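Local coordinates for protein GH5 (Bacteroidetes bacterium AC2a, PDB 4YHE) that probably cleaves beta-glucosidic bonds in cellulose-type polysaccharides as a glycoside hydrolase family 5 endoglucanase, at residues Glu6-Gly11 / Asp323-Ala328; Met12-Gly17 / Ile97-Ile102; Asn22-His27 / Leu81-Glu86; Thr63-Ile68 / Thr112-Ser117. All blocks are in the same frame, centred on the assembly; numbering follows the deposited sequence.

Contact 1: residues Glu6-Gly11 / Asp323-Ala328; sequences EAVQFG and DRRISA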
loop_
_atom_site.group_PDB
_atom_site.type_symbol
_atom_site.label_atom_id
_atom_site.label_comp_id
_atom_site.label_asym_id
_atom_site.label_seq_id
_atom_site.Cartn_x
_atom_site.Cartn_y
_atom_site.Cartn_z
ATOM N N GLU A 6 -12.673 -18.272 0.524
ATOM C CA GLU A 6 -12.013 -18.006 -0.758
ATOM C C GLU A 6 -11.348 -16.600 -0.751
ATOM O O GLU A 6 -10.238 -16.426 -1.233
ATOM C CB GLU A 6 -13.038 -18.158 -1.893
ATOM C CG GLU A 6 -12.508 -17.975 -3.308
ATOM C CD GLU A 6 -13.600 -17.724 -4.374
ATOM O OE1 GLU A 6 -14.810 -17.840 -4.067
ATOM O OE2 GLU A 6 -13.244 -17.395 -5.536
ATOM N N ALA A 7 -12.020 -15.621 -0.164
ATOM C CA ALA A 7 -11.487 -14.268 -0.102
ATOM C C ALA A 7 -10.162 -14.172 0.628
ATOM O O ALA A 7 -9.237 -13.546 0.101
ATOM C CB ALA A 7 -12.499 -13.328 0.508
ATOM N N VAL A 8 -10.052 -14.773 1.817
ATOM C CA VAL A 8 -8.843 -14.689 2.611
ATOM C C VAL A 8 -7.745 -15.460 1.917
ATOM O O VAL A 8 -6.591 -15.060 1.977
ATOM C CB VAL A 8 -9.032 -15.183 4.063
ATOM C CG1 VAL A 8 -7.711 -15.251 4.816
ATOM C CG2 VAL A 8 -10.014 -14.267 4.793
ATOM N N GLN A 9 -8.103 -16.584 1.283
ATOM C CA GLN A 9 -7.149 -17.309 0.463
ATOM C C GLN A 9 -6.567 -16.397 -0.607
ATOM O O GLN A 9 -5.349 -16.405 -0.825
ATOM C CB GLN A 9 -7.799 -18.517 -0.230
ATOM C CG GLN A 9 -7.766 -19.815 0.560
ATOM C CD GLN A 9 -8.430 -20.960 -0.223
ATOM O OE1 GLN A 9 -9.526 -21.409 0.126
ATOM N NE2 GLN A 9 -7.801 -21.387 -1.310
ATOM N N PHE A 10 -7.431 -15.622 -1.255
ATOM C CA PHE A 10 -6.988 -14.668 -2.291
ATOM C C PHE A 10 -6.015 -13.618 -1.732
ATOM O O PHE A 10 -4.917 -13.444 -2.281
ATOM C CB PHE A 10 -8.134 -13.962 -2.994
ATOM C CG PHE A 10 -7.657 -13.010 -4.039
ATOM C CD1 PHE A 10 -7.212 -13.491 -5.271
ATOM C CD2 PHE A 10 -7.559 -11.643 -3.777
ATOM C CE1 PHE A 10 -6.727 -12.616 -6.239
ATOM C CE2 PHE A 10 -7.073 -10.759 -4.741
ATOM C CZ PHE A 10 -6.651 -11.240 -5.962
ATOM N N GLY A 11 -6.397 -12.950 -0.640
ATOM C CA GLY A 11 -5.454 -12.087 0.110
ATOM C C GLY A 11 -4.090 -12.704 0.373
ATOM O O GLY A 11 -3.021 -12.107 0.085
ATOM N N ASP A 323 1.236 -15.600 9.767
ATOM C CA ASP A 323 0.503 -16.335 10.803
ATOM C C ASP A 323 -0.911 -15.832 10.998
ATOM O O ASP A 323 -1.767 -16.578 11.442
ATOM C CB ASP A 323 1.276 -16.322 12.121
ATOM C CG ASP A 323 2.535 -17.178 12.069
ATOM O OD1 ASP A 323 2.654 -17.999 11.145
ATOM O OD2 ASP A 323 3.428 -17.001 12.911
ATOM N N ARG A 324 -1.151 -14.561 10.642
ATOM C CA ARG A 324 -2.470 -13.954 10.652
ATOM C C ARG A 324 -3.137 -13.895 9.278
ATOM O O ARG A 324 -4.179 -13.278 9.121
ATOM C CB ARG A 324 -2.344 -12.548 11.278
ATOM C CG ARG A 324 -2.167 -12.620 12.779
ATOM C CD ARG A 324 -1.447 -11.457 13.436
ATOM N NE ARG A 324 -1.159 -11.812 14.823
ATOM C CZ ARG A 324 -0.176 -12.622 15.212
ATOM N NH1 ARG A 324 0.699 -13.117 14.331
ATOM N NH2 ARG A 324 -0.041 -12.918 16.498
ATOM N N ARG A 325 -2.562 -14.581 8.283
ATOM C CA ARG A 325 -3.131 -14.635 6.924
ATOM C C ARG A 325 -3.210 -13.277 6.214
ATOM O O ARG A 325 -4.095 -13.033 5.395
ATOM C CB ARG A 325 -4.505 -15.333 6.955
ATOM C CG ARG A 325 -4.366 -16.711 7.597
ATOM C CD ARG A 325 -5.630 -17.537 7.581
ATOM N NE ARG A 325 -5.324 -18.748 8.335
ATOM C CZ ARG A 325 -5.872 -19.945 8.151
ATOM N NH1 ARG A 325 -6.816 -20.137 7.233
ATOM N NH2 ARG A 325 -5.463 -20.957 8.913
ATOM N N ILE A 326 -2.257 -12.435 6.551
ATOM C CA ILE A 326 -2.133 -11.082 6.002
ATOM C C ILE A 326 -0.948 -11.040 5.020
ATOM O O ILE A 326 0.153 -11.480 5.328
ATOM C CB ILE A 326 -1.929 -10.093 7.135
ATOM C CG1 ILE A 326 -3.199 -10.033 7.996
ATOM C CG2 ILE A 326 -1.649 -8.681 6.588
ATOM C CD1 ILE A 326 -2.997 -9.220 9.261
ATOM N N SER A 327 -1.225 -10.515 3.837
ATOM C CA SER A 327 -0.216 -10.228 2.830
ATOM C C SER A 327 0.279 -8.783 2.951
ATOM O O SER A 327 -0.382 -7.917 3.590
ATOM C CB SER A 327 -0.814 -10.449 1.446
ATOM O OG SER A 327 -1.996 -9.684 1.231
ATOM N N ALA A 328 1.405 -8.509 2.309
ATOM C CA ALA A 328 2.069 -7.197 2.461
ATOM C C ALA A 328 2.989 -6.848 1.295
ATOM O O ALA A 328 3.764 -7.687 0.819
ATOM C CB ALA A 328 2.837 -7.158 3.764
#
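The flat carbonyl group of Gly11 is met by the hydroxyl of Ser327, which arrives over its plane: OG of Ser327 donates to O of Gly11 at 2.9 Å, lying 46° out of that plane with a C=O...OG angle of 128°. The second flat group, the guanidinium of Arg325, turns past the contact to a salt bridge with Asp4, and the ring of Phe10 stacks with Tyr208 outside the contact. Ser327 reaches its position with OG between its backbone N and carbonyl carbon (chi1 56°), and its CB packs on the same O of Gly11 at 3.1 Å. Replacing Ser327 by an alanine would remove the hydroxyl and probably leave the buried carbonyl of Gly11 without this donor. The aliphatic part of Arg325 does the touching: CG1 of Val8 rests 3.9 Å from CB of Arg325 and also near its CD, the two side chains crossing at about a right angle. Arg325, with positive phi, is the C-prime residue of the Schellman motif that ends helix 304-323. Helix 6-13 thus packs against the turn between that helix and strand 327-332, where Ser327 also shares backbone hydrogen bonding with Phe293 of strand 291-296.

Contact 2: residues Met12-Gly17 / Ile97-Ile102; sequences MSMGIG and IVIINI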
loop_
_atom_site.group_PDB
_atom_site.type_symbol
_atom_site.label_atom_id
_atom_site.label_comp_id
_atom_site.label_asym_id
_atom_site.label_seq_id
_atom_site.Cartn_x
_atom_site.Cartn_y
_atom_site.Cartn_z
ATOM N N MET A 12 -4.079 -13.928 0.897
ATOM C CA MET A 12 -2.811 -14.601 1.167
ATOM C C MET A 12 -1.970 -14.878 -0.056
ATOM O O MET A 12 -0.756 -14.958 0.041
ATOM C CB MET A 12 -3.006 -15.918 1.903
ATOM C CG MET A 12 -2.957 -15.754 3.388
ATOM S SD MET A 12 -3.165 -17.361 4.113
ATOM C CE MET A 12 -1.489 -17.808 4.436
ATOM N N SER A 13 -2.624 -14.998 -1.195
ATOM C CA SER A 13 -1.957 -15.331 -2.459
ATOM C C SER A 13 -1.081 -14.187 -2.929
ATOM O O SER A 13 -0.183 -14.396 -3.745
ATOM C CB SER A 13 -2.988 -15.734 -3.530
ATOM O OG SER A 13 -3.608 -14.632 -4.160
ATOM N N MET A 14 -1.346 -12.960 -2.418
ATOM C CA MET A 14 -0.459 -11.839 -2.686
ATOM C C MET A 14 0.880 -11.931 -1.987
ATOM O O MET A 14 1.817 -11.200 -2.366
ATOM C CB MET A 14 -1.172 -10.504 -2.383
ATOM C CG MET A 14 -2.385 -10.325 -3.260
ATOM S SD MET A 14 -3.050 -8.649 -3.342
ATOM C CE MET A 14 -3.335 -8.332 -1.631
ATOM N N GLY A 15 0.984 -12.811 -0.972
ATOM C CA GLY A 15 2.194 -13.064 -0.258
ATOM C C GLY A 15 2.931 -11.814 0.234
ATOM O O GLY A 15 2.315 -10.925 0.872
ATOM N N ILE A 16 4.237 -11.782 -0.036
ATOM C CA ILE A 16 5.018 -10.562 0.030
ATOM C C ILE A 16 5.125 -10.018 -1.420
ATOM O O ILE A 16 5.512 -10.713 -2.350
ATOM C CB ILE A 16 6.402 -10.755 0.685
ATOM C CG1 ILE A 16 6.247 -11.246 2.121
ATOM C CG2 ILE A 16 7.243 -9.479 0.606
ATOM C CD1 ILE A 16 5.495 -10.290 3.045
ATOM N N GLY A 17 4.707 -8.776 -1.599
ATOM C CA GLY A 17 4.824 -8.081 -2.857
ATOM C C GLY A 17 5.701 -6.840 -2.740
ATOM O O GLY A 17 6.419 -6.630 -1.731
ATOM N N ILE A 97 0.254 -10.899 -9.177
ATOM C CA ILE A 97 -1.011 -10.250 -8.879
ATOM C C ILE A 97 -0.693 -8.747 -8.864
ATOM O O ILE A 97 0.381 -8.350 -8.410
ATOM C CB ILE A 97 -1.559 -10.745 -7.532
ATOM C CG1 ILE A 97 -2.016 -12.199 -7.688
ATOM C CG2 ILE A 97 -2.710 -9.879 -7.053
ATOM C CD1 ILE A 97 -2.044 -12.996 -6.407
ATOM N N VAL A 98 -1.617 -7.941 -9.336
ATOM C CA VAL A 98 -1.344 -6.514 -9.593
ATOM C C VAL A 98 -2.386 -5.661 -8.923
ATOM O O VAL A 98 -3.561 -5.937 -9.063
ATOM C CB VAL A 98 -1.378 -6.213 -11.113
ATOM C CG1 VAL A 98 -1.161 -4.714 -11.413
ATOM C CG2 VAL A 98 -0.365 -7.081 -11.842
ATOM N N ILE A 99 -1.959 -4.628 -8.195
ATOM C CA ILE A 99 -2.865 -3.630 -7.641
ATOM C C ILE A 99 -2.567 -2.276 -8.294
ATOM O O ILE A 99 -1.403 -1.894 -8.394
ATOM C CB ILE A 99 -2.613 -3.472 -6.115
ATOM C CG1 ILE A 99 -2.739 -4.809 -5.407
ATOM C CG2 ILE A 99 -3.555 -2.479 -5.471
ATOM C CD1 ILE A 99 -2.167 -4.780 -3.992
ATOM N N ILE A 100 -3.602 -1.576 -8.747
ATOM C CA ILE A 100 -3.486 -0.171 -9.179
ATOM C C ILE A 100 -4.451 0.646 -8.362
ATOM O O ILE A 100 -5.373 0.096 -7.782
ATOM C CB ILE A 100 -3.772 0.017 -10.676
ATOM C CG1 ILE A 100 -5.177 -0.511 -11.079
ATOM C CG2 ILE A 100 -2.690 -0.699 -11.471
ATOM C CD1 ILE A 100 -5.584 -0.121 -12.484
ATOM N N ASN A 101 -4.257 1.959 -8.333
ATOM C CA ASN A 101 -5.024 2.818 -7.442
ATOM C C ASN A 101 -5.145 4.244 -7.946
ATOM O O ASN A 101 -4.738 4.564 -9.081
ATOM C CB ASN A 101 -4.405 2.767 -6.009
ATOM C CG ASN A 101 -3.123 3.569 -5.867
ATOM O OD1 ASN A 101 -2.607 4.125 -6.832
ATOM N ND2 ASN A 101 -2.590 3.620 -4.634
ATOM N N ILE A 102 -5.729 5.084 -7.107
ATOM C CA ILE A 102 -5.602 6.530 -7.194
ATOM C C ILE A 102 -4.689 6.940 -6.024
ATOM O O ILE A 102 -5.001 6.700 -4.843
ATOM C CB ILE A 102 -6.976 7.203 -7.098
ATOM C CG1 ILE A 102 -7.839 6.810 -8.300
ATOM C CG2 ILE A 102 -6.847 8.704 -7.004
ATOM C CD1 ILE A 102 -9.167 7.543 -8.351
#
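Met14, in the turn between helix 6-13 and strand 16-20, reaches onto the side chains of Ile97 and Ile99. Beyond CB the chain leaves on the side of the backbone N (chi1 -61°), and its CG packs at 3.8 Å from CG2 of Ile97, with CD1 of the same isoleucine a little farther off. SD touches both isoleucines, 3.9 Å from CG2 of Ile97 and 4.0 Å from CD1 of Ile99, which meet it from directions about a right angle apart. A bend at the last torsion (chi3 -56°) then carries the terminal CE to the hydroxyl of Ser327 on strand 327-332. Met14 crosses both isoleucines at about a right angle. This is the inside of a TIM barrel near the start of its strands: Ile97 and Ile99 point inward from strand 97-101, while Ile100 packs outward on helix 129-149. With an alanine in place of Met14, Ile97 and Ile99 would probably lose their shared apolar neighbour and leave a gap at this end of the barrel core. Ser13 completes the contact, its OG only 3.2 Å from CD1 of Ile97; that hydroxyl is hydrogen-bonded to O of Phe10.

Contact 3: residues Asn22-His27 / Leu81-Glu86; sequences NQMDAH and LDRVDE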
loop_
_atom_site.group_PDB
_atom_site.type_symbol
_atom_site.label_atom_id
_atom_site.label_comp_id
_atom_site.label_asym_id
_atom_site.label_seq_id
_atom_site.Cartn_x
_atom_site.Cartn_y
_atom_site.Cartn_z
ATOM N N ASN A 22 7.303 5.955 -6.170
ATOM C CA ASN A 22 7.929 7.170 -6.704
ATOM C C ASN A 22 8.134 7.024 -8.223
ATOM O O ASN A 22 9.174 7.417 -8.778
ATOM C CB ASN A 22 9.263 7.518 -6.011
ATOM C CG ASN A 22 9.095 8.128 -4.622
ATOM O OD1 ASN A 22 8.039 8.045 -3.985
ATOM N ND2 ASN A 22 10.177 8.732 -4.127
ATOM N N GLN A 23 7.093 6.508 -8.878
ATOM C CA GLN A 23 7.102 6.141 -10.267
ATOM C C GLN A 23 5.871 6.728 -10.992
ATOM O O GLN A 23 5.836 7.990 -11.217
ATOM C CB GLN A 23 7.180 4.605 -10.359
ATOM C CG GLN A 23 7.498 4.098 -11.746
ATOM C CD GLN A 23 8.980 3.829 -11.985
ATOM O OE1 GLN A 23 9.812 3.810 -11.067
ATOM N NE2 GLN A 23 9.309 3.607 -13.237
ATOM N N MET A 24 4.845 5.923 -11.313
ATOM C CA MET A 24 3.615 6.485 -11.882
ATOM C C MET A 24 2.896 7.424 -10.907
ATOM O O MET A 24 2.021 8.175 -11.317
ATOM C CB MET A 24 2.653 5.432 -12.390
ATOM C CG MET A 24 3.177 4.557 -13.507
ATOM S SD MET A 24 3.549 5.440 -15.050
ATOM C CE MET A 24 1.880 5.582 -15.690
ATOM N N ASP A 25 3.267 7.366 -9.630
ATOM C CA ASP A 25 2.731 8.264 -8.611
ATOM C C ASP A 25 3.464 9.623 -8.511
ATOM O O ASP A 25 2.950 10.540 -7.869
ATOM C CB ASP A 25 2.722 7.569 -7.234
ATOM C CG ASP A 25 4.034 6.788 -6.934
ATOM O OD1 ASP A 25 4.540 6.038 -7.812
ATOM O OD2 ASP A 25 4.533 6.884 -5.804
ATOM N N ALA A 26 4.653 9.731 -9.106
ATOM C CA ALA A 26 5.515 10.896 -8.961
ATOM C C ALA A 26 4.873 12.070 -9.710
ATOM O O ALA A 26 4.291 11.888 -10.784
ATOM C CB ALA A 26 6.875 10.612 -9.555
ATOM N N HIS A 27 4.983 13.258 -9.149
ATOM C CA HIS A 27 4.360 14.416 -9.747
ATOM C C HIS A 27 5.033 15.691 -9.281
ATOM O O HIS A 27 5.700 15.730 -8.260
ATOM C CB HIS A 27 2.910 14.485 -9.336
ATOM C CG HIS A 27 2.733 14.624 -7.856
ATOM N ND1 HIS A 27 2.530 15.844 -7.250
ATOM C CD2 HIS A 27 2.774 13.709 -6.859
ATOM C CE1 HIS A 27 2.446 15.675 -5.942
ATOM N NE2 HIS A 27 2.591 14.389 -5.678
ATOM N N LEU A 81 -3.289 6.378 -19.631
ATOM C CA LEU A 81 -4.009 5.141 -19.365
ATOM C C LEU A 81 -3.347 3.954 -20.101
ATOM O O LEU A 81 -3.266 2.858 -19.567
ATOM C CB LEU A 81 -5.484 5.292 -19.749
ATOM C CG LEU A 81 -6.423 4.142 -19.413
ATOM C CD1 LEU A 81 -6.326 3.782 -17.942
ATOM C CD2 LEU A 81 -7.853 4.527 -19.743
ATOM N N ASP A 82 -2.828 4.199 -21.302
ATOM C CA ASP A 82 -2.060 3.201 -22.073
ATOM C C ASP A 82 -0.847 2.670 -21.321
ATOM O O ASP A 82 -0.555 1.473 -21.347
ATOM C CB ASP A 82 -1.542 3.798 -23.413
ATOM C CG ASP A 82 -2.618 3.959 -24.509
ATOM O OD1 ASP A 82 -3.743 3.470 -24.392
ATOM O OD2 ASP A 82 -2.313 4.618 -25.520
ATOM N N ARG A 83 -0.111 3.574 -20.675
ATOM C CA ARG A 83 1.082 3.185 -19.940
ATOM C C ARG A 83 0.721 2.360 -18.709
ATOM O O ARG A 83 1.353 1.336 -18.444
ATOM C CB ARG A 83 1.892 4.418 -19.557
ATOM C CG ARG A 83 3.139 4.152 -18.754
ATOM C CD ARG A 83 4.103 3.213 -19.459
ATOM N NE ARG A 83 5.350 3.086 -18.702
ATOM C CZ ARG A 83 6.264 2.146 -18.923
ATOM N NH1 ARG A 83 6.081 1.262 -19.887
ATOM N NH2 ARG A 83 7.371 2.107 -18.210
ATOM N N VAL A 84 -0.313 2.787 -17.986
ATOM C CA VAL A 84 -0.839 1.998 -16.868
ATOM C C VAL A 84 -1.222 0.604 -17.376
ATOM O O VAL A 84 -0.799 -0.409 -16.787
ATOM C CB VAL A 84 -2.047 2.646 -16.169
ATOM C CG1 VAL A 84 -2.551 1.726 -15.051
ATOM C CG2 VAL A 84 -1.681 3.997 -15.605
ATOM N N ASP A 85 -1.948 0.563 -18.506
ATOM C CA ASP A 85 -2.339 -0.701 -19.169
ATOM C C ASP A 85 -1.129 -1.562 -19.486
ATOM O O ASP A 85 -1.121 -2.767 -19.213
ATOM C CB ASP A 85 -3.122 -0.367 -20.464
ATOM C CG ASP A 85 -3.892 -1.546 -21.058
ATOM O OD1 ASP A 85 -3.693 -2.719 -20.690
ATOM O OD2 ASP A 85 -4.724 -1.239 -21.948
ATOM N N GLU A 86 -0.101 -0.946 -20.054
ATOM C CA GLU A 86 1.119 -1.686 -20.425
ATOM C C GLU A 86 1.847 -2.266 -19.223
ATOM O O GLU A 86 2.256 -3.437 -19.226
ATOM C CB GLU A 86 2.086 -0.794 -21.231
ATOM C CG GLU A 86 1.707 -0.645 -22.700
ATOM C CD GLU A 86 2.652 -1.385 -23.670
ATOM O OE1 GLU A 86 3.909 -1.323 -23.520
ATOM O OE2 GLU A 86 2.124 -2.014 -24.617
#
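Arg83 and Val84, consecutive residues of helix 78-93, meet the methyl end of Met24 side by side. Arg83 comes first: its CG lies 3.6 Å from CE of Met24 and 3.9 Å from SD of the same side chain, and its CB is in contact with the methyl as well. A bend at chi2 (58°) takes the guanidinium on to other partners, which parts the apolar stem from the charge: NE makes a salt bridge with Glu34, and NH2 bonds to the backbone of Ala42. Glu34 also accepts from NE2 of Gln23, so one carboxylate serves both segments. Next in the helix, Val84 adds CG2, 3.9 Å from CE of Met24. The side chain of Met24 crosses both partners obliquely and is folded twice, at chi2 and chi3, so that its methyl leads onto the helix, with SD still touching CG of Arg83. Behind it, the loop is fixed by Asp25, whose OD1 takes N of Gln23 at 2.8 Å from above the carboxylate plane and whose OD2 takes N of Asn22 at 2.9 Å on the syn side. A type I turn from Gln23 to Ala26, with N of Ala26 bonded to O of Gln23, sets Met24 at its first corner. The loop following strand 16-20 of the barrel is thereby packed on helix 78-93, where Trp80 and Leu87 extend the apolar bed of Met24.

Contact 4: residues Thr63-Ile68 / Thr112-Ser117; sequences TWMGHI and TPSKGS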
loop_
_atom_site.group_PDB
_atom_site.type_symbol
_atom_site.label_atom_id
_atom_site.label_comp_id
_atom_site.label_asym_id
_atom_site.label_seq_id
_atom_site.Cartn_x
_atom_site.Cartn_y
_atom_site.Cartn_z
ATOM N N THR A 63 -0.676 8.286 -9.945
ATOM C CA THR A 63 -1.240 9.622 -9.666
ATOM C C THR A 63 -1.842 10.080 -10.987
ATOM O O THR A 63 -1.161 10.020 -12.018
ATOM C CB THR A 63 -0.153 10.572 -9.209
ATOM O OG1 THR A 63 0.339 10.193 -7.914
ATOM C CG2 THR A 63 -0.684 12.042 -9.146
ATOM N N TRP A 64 -3.103 10.507 -10.984
ATOM C CA TRP A 64 -3.838 10.790 -12.228
ATOM C C TRP A 64 -3.838 12.294 -12.582
ATOM O O TRP A 64 -3.894 12.684 -13.737
ATOM C CB TRP A 64 -5.239 10.187 -12.172
ATOM C CG TRP A 64 -5.214 8.693 -11.985
ATOM C CD1 TRP A 64 -5.152 8.034 -10.780
ATOM C CD2 TRP A 64 -5.203 7.658 -12.995
ATOM N NE1 TRP A 64 -5.118 6.679 -10.981
ATOM C CE2 TRP A 64 -5.151 6.419 -12.323
ATOM C CE3 TRP A 64 -5.235 7.659 -14.396
ATOM C CZ2 TRP A 64 -5.142 5.200 -12.996
ATOM C CZ3 TRP A 64 -5.211 6.477 -15.055
ATOM C CH2 TRP A 64 -5.143 5.241 -14.359
ATOM N N MET A 65 -3.676 13.099 -11.552
ATOM C CA MET A 65 -3.553 14.528 -11.625
ATOM C C MET A 65 -2.656 14.962 -12.789
ATOM O O MET A 65 -1.530 14.492 -12.912
ATOM C CB MET A 65 -2.944 14.924 -10.268
ATOM C CG MET A 65 -2.969 16.366 -9.898
ATOM S SD MET A 65 -2.271 16.535 -8.251
ATOM C CE MET A 65 -0.544 16.300 -8.636
ATOM N N GLY A 66 -3.174 15.853 -13.643
ATOM C CA GLY A 66 -2.465 16.318 -14.853
ATOM C C GLY A 66 -2.924 15.580 -16.115
ATOM O O GLY A 66 -2.655 16.044 -17.218
ATOM N N HIS A 67 -3.609 14.441 -15.953
ATOM C CA HIS A 67 -4.038 13.603 -17.075
ATOM C C HIS A 67 -5.515 13.470 -17.108
ATOM O O HIS A 67 -6.026 12.596 -17.769
ATOM C CB HIS A 67 -3.405 12.205 -16.995
ATOM C CG HIS A 67 -1.932 12.251 -16.823
ATOM N ND1 HIS A 67 -1.079 12.578 -17.852
ATOM C CD2 HIS A 67 -1.160 12.096 -15.727
ATOM C CE1 HIS A 67 0.160 12.602 -17.401
ATOM N NE2 HIS A 67 0.140 12.289 -16.118
ATOM N N ILE A 68 -6.205 14.361 -16.400
ATOM C CA ILE A 68 -7.636 14.295 -16.255
ATOM C C ILE A 68 -8.218 15.550 -16.918
ATOM O O ILE A 68 -7.808 16.681 -16.614
ATOM C CB ILE A 68 -8.052 14.247 -14.765
ATOM C CG1 ILE A 68 -7.347 13.090 -14.033
ATOM C CG2 ILE A 68 -9.558 14.065 -14.648
ATOM C CD1 ILE A 68 -7.477 13.150 -12.529
ATOM N N THR A 112 3.814 19.374 -0.573
ATOM C CA THR A 112 3.626 18.786 -1.895
ATOM C C THR A 112 4.269 19.702 -2.949
ATOM O O THR A 112 4.173 20.939 -2.850
ATOM C CB THR A 112 2.122 18.581 -2.224
ATOM O OG1 THR A 112 1.958 18.356 -3.631
ATOM C CG2 THR A 112 1.275 19.787 -1.820
ATOM N N PRO A 113 4.920 19.107 -3.965
ATOM C CA PRO A 113 5.385 19.898 -5.114
ATOM C C PRO A 113 4.245 20.308 -6.083
ATOM O O PRO A 113 4.509 20.898 -7.130
ATOM C CB PRO A 113 6.377 18.945 -5.789
ATOM C CG PRO A 113 5.807 17.575 -5.529
ATOM C CD PRO A 113 5.286 17.673 -4.105
ATOM N N SER A 114 2.998 19.966 -5.756
ATOM C CA SER A 114 1.851 20.295 -6.599
ATOM C C SER A 114 0.783 21.059 -5.809
ATOM O O SER A 114 -0.407 20.748 -5.882
ATOM C CB SER A 114 1.262 19.032 -7.208
ATOM O OG SER A 114 2.198 18.416 -8.083
ATOM N N LYS A 115 1.233 22.050 -5.041
ATOM C CA LYS A 115 0.327 22.846 -4.211
ATOM C C LYS A 115 -0.822 23.332 -5.048
ATOM O O LYS A 115 -0.613 23.827 -6.153
ATOM C CB LYS A 115 1.053 24.037 -3.582
ATOM C CG LYS A 115 2.033 23.607 -2.513
ATOM C CD LYS A 115 2.577 24.783 -1.719
ATOM C CE LYS A 115 3.524 24.307 -0.624
ATOM N NZ LYS A 115 4.600 23.415 -1.158
ATOM N N GLY A 116 -2.040 23.149 -4.538
ATOM C CA GLY A 116 -3.252 23.601 -5.221
ATOM C C GLY A 116 -3.853 22.644 -6.246
ATOM O O GLY A 116 -4.934 22.902 -6.758
ATOM N N SER A 117 -3.169 21.546 -6.580
ATOM C CA SER A 117 -3.657 20.684 -7.655
ATOM C C SER A 117 -4.322 19.379 -7.152
ATOM O O SER A 117 -4.776 18.560 -7.950
ATOM C CB SER A 117 -2.500 20.316 -8.591
ATOM O OG SER A 117 -1.887 21.461 -9.166
#
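Packing across the contact is the work of Met65, whose side chain reaches out to Ser114 and Ser117. It runs straight out as far as SD, CG being anti to the backbone N (chi1 -167°), and bends at chi3 (75°). SD approaches O of Ser117 to 3.2 Å and CB of Ser117 to 3.8 Å, while CG of Met65 lies 3.4 Å from that same carbonyl O. The bend sets CE against Ser114, 3.5 Å from its OG and 3.6 Å from its CB. The hydroxyl it touches is buried but occupied, bonded to ND1 of His27 and to N of Gly30. Both segments belong to loops of the TIM barrel, following strands 57-60 and 97-101 at their C-terminal ends, the side on which family 5 enzymes carry their active site. Backbone hydrogen bonds shape each loop into a type II turn: N of His67 to O of Trp64, and N of Ser117 to O of Ser114. Gly66 and Gly116 take the third positions with positive phi, where a CB would jam against the preceding carbonyl O. Side-chain hydrogen bonds brace the second loop. OG1 of Thr112 accepts from N of Ser114 at 2.9 Å, an ST turn, and NZ of Lys115 curls back to O of Thr112 at 3.0 Å, tilted 26° from the carbonyl plane.

Overall arrangement
Contacts 1 and 2 share helix 6-13, with centres about 11 Å apart, and meet where strands 327-332 and 16-20, the last and first, close the eight-stranded barrel. Contact 3 lies about 16 Å from contact 2 and about 13 Å from contact 4, centre to centre; contacts 1 and 4 are the farthest pair, about 33 Å. Contact 1 spans the other three along the chain, and contact 3 falls within contact 2, whereas contact 4 interleaves with both. Asp25 to Thr63 and His27 to Ser114 tie contacts 3 and 4 together. Contacts 1 and 2 thus plug the N-terminal end of the barrel, while 3 and 4 organise loops on the C-terminal side, where family 5 enzymes hold their active site.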